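Local structure of glycosylation Associate Protein 1 (Streptococcus agalactiae serotype V, 6OYC) at residues L253-S257 against E258-A262. The protein probably takes part in the glycosylation and export of serine-rich repeat adhesins as a component of an accessory Sec system. Sequence-based numbering, arbitrary orientation.
With SO4 (sulfate ion), chain J.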
# COMPACT_ATOMS: atom_id res chain seq x y z
N LEU A 253 0.64 -20.17 -4.73
CA LEU A 253 1.07 -18.97 -5.43
C LEU A 253 -0.08 -17.96 -5.45
O LEU A 253 -1.20 -18.31 -5.82
CB LEU A 253 1.50 -19.29 -6.86
CG LEU A 253 2.88 -19.89 -7.06
CD1 LEU A 253 3.10 -20.20 -8.55
CD2 LEU A 253 3.93 -18.90 -6.56
N SER A 254 0.20 -16.71 -5.09
CA SER A 254 -0.81 -15.66 -5.07
C SER A 254 -0.53 -14.66 -6.19
O SER A 254 0.53 -14.03 -6.21
CB SER A 254 -0.88 -14.95 -3.72
OG SER A 254 -1.88 -13.93 -3.74
N VAL A 255 -1.48 -14.51 -7.10
CA VAL A 255 -1.37 -13.62 -8.24
C VAL A 255 -2.25 -12.40 -7.97
O VAL A 255 -3.45 -12.53 -7.70
CB VAL A 255 -1.79 -14.34 -9.54
CG1 VAL A 255 -1.99 -13.35 -10.70
CG2 VAL A 255 -0.78 -15.41 -9.90
N PHE A 256 -1.66 -11.20 -8.05
CA PHE A 256 -2.34 -9.96 -7.71
C PHE A 256 -2.21 -8.99 -8.88
O PHE A 256 -1.09 -8.58 -9.22
CB PHE A 256 -1.76 -9.36 -6.43
CG PHE A 256 -2.57 -8.23 -5.87
CD1 PHE A 256 -3.92 -8.40 -5.58
CD2 PHE A 256 -1.99 -6.99 -5.62
CE1 PHE A 256 -4.68 -7.36 -5.05
CE2 PHE A 256 -2.74 -5.93 -5.09
CZ PHE A 256 -4.09 -6.12 -4.80
N SER A 257 -3.34 -8.62 -9.47
CA SER A 257 -3.31 -7.90 -10.75
C SER A 257 -2.55 -6.57 -10.67
O SER A 257 -1.95 -6.16 -11.67
CB SER A 257 -4.74 -7.67 -11.23
OG SER A 257 -5.46 -6.88 -10.29
N GLU A 258 -2.55 -5.88 -9.52
CA GLU A 258 -1.82 -4.62 -9.45
C GLU A 258 -0.31 -4.83 -9.57
O GLU A 258 0.39 -3.96 -10.08
CB GLU A 258 -2.15 -3.89 -8.15
CG GLU A 258 -1.43 -2.55 -7.94
CD GLU A 258 -1.48 -2.05 -6.48
OE1 GLU A 258 -2.00 -0.93 -6.24
OE2 GLU A 258 -1.00 -2.77 -5.57
N ARG A 259 0.19 -5.98 -9.12
CA ARG A 259 1.61 -6.34 -9.12
C ARG A 259 2.00 -7.20 -10.32
O ARG A 259 3.10 -7.05 -10.85
CB ARG A 259 1.96 -7.11 -7.85
CG ARG A 259 3.39 -7.60 -7.76
CD ARG A 259 3.63 -8.36 -6.45
NE ARG A 259 2.88 -9.62 -6.40
CZ ARG A 259 1.88 -9.87 -5.56
NH1 ARG A 259 1.50 -8.95 -4.67
NH2 ARG A 259 1.26 -11.04 -5.60
N ASN A 260 1.14 -8.09 -10.77
CA ASN A 260 1.56 -9.14 -11.67
C ASN A 260 1.10 -8.86 -13.09
O ASN A 260 -0.05 -8.50 -13.33
CB ASN A 260 1.04 -10.48 -11.18
CG ASN A 260 1.70 -10.89 -9.87
OD1 ASN A 260 1.04 -11.23 -8.89
ND2 ASN A 260 3.03 -10.79 -9.85
N ASN A 261 2.03 -9.00 -14.03
CA ASN A 261 1.70 -9.09 -15.45
C ASN A 261 1.23 -10.51 -15.78
O ASN A 261 2.00 -11.47 -15.66
CB ASN A 261 2.92 -8.69 -16.27
CG ASN A 261 2.60 -8.50 -17.72
OD1 ASN A 261 1.83 -9.26 -18.30
ND2 ASN A 261 3.19 -7.48 -18.32
N ALA A 262 -0.03 -10.62 -16.21
CA ALA A 262 -0.61 -11.93 -16.54
C ALA A 262 0.27 -12.71 -17.52
O ALA A 262 0.47 -13.92 -17.37
CB ALA A 262 -2.00 -11.73 -17.13
S SO4 J . 5.94 -10.35 -12.33
O1 SO4 J . 6.35 -11.05 -11.12
O2 SO4 J . 6.59 -10.92 -13.51
O3 SO4 J . 4.47 -10.46 -12.50
O4 SO4 J . 6.27 -8.91 -12.21
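Phe-256 O receives two backbone N-H groups at once, which makes this turn a compact example of how the residue just past a strand can be tied to the loop that follows. Asn-260 N approaches at 2.8 Å, nearly in line with the carbonyl bond, whereas Arg-259 N sits 2.9 Å from Phe-256 O and well above the carbonyl plane. Phe-256 also donates its own N-H: Phe-256 N meets Asn-260 OD1 at 2.8 Å, almost straight at 175° and in the plane of the amide, on a lone pair. With CG beside its backbone N (chi1 -67°), the Asn-260 side chain turns back toward Phe-256. The other branch of Asn-260, ND2, donates to Phe-234 O and, at 3.0 Å, to O3 of a sulfate probably from the crystallisation liquor; Asn-261 N, Gln-236 N and Asn-264 ND2 also bind this ion.

The Arg-259 side chain packs against the turn. Bent at chi3 (67°), it carries one guanidinium face over Phe-256 CB, with NH2 3.6 Å from that CB. Ser-254 O lies at the guanidinium edge, in its plane, but the bond from NH2 is weak. The strongest partner of Arg-259 is Asp-33, in a salt bridge with NH1; NE donates to Phe-234 O, the acceptor shared with Asn-260 ND2. Beside the ring runs Glu-258, pointing the same way, its OE2 3.6 Å from Phe-256 CE2 and its carboxylate nearly perpendicular to the ring.

The turn links strand 250-255 of the seven-stranded parallel sheet to helix 262-267, N-capped by Asn-261, in a family assigned to the GT-B clan. Because Phe-256 N and O are both taken up by residues 259 and 260, the turn is fixed and the Asn-260 amide oriented, probably presenting ND2 to Phe-234 O and the anion.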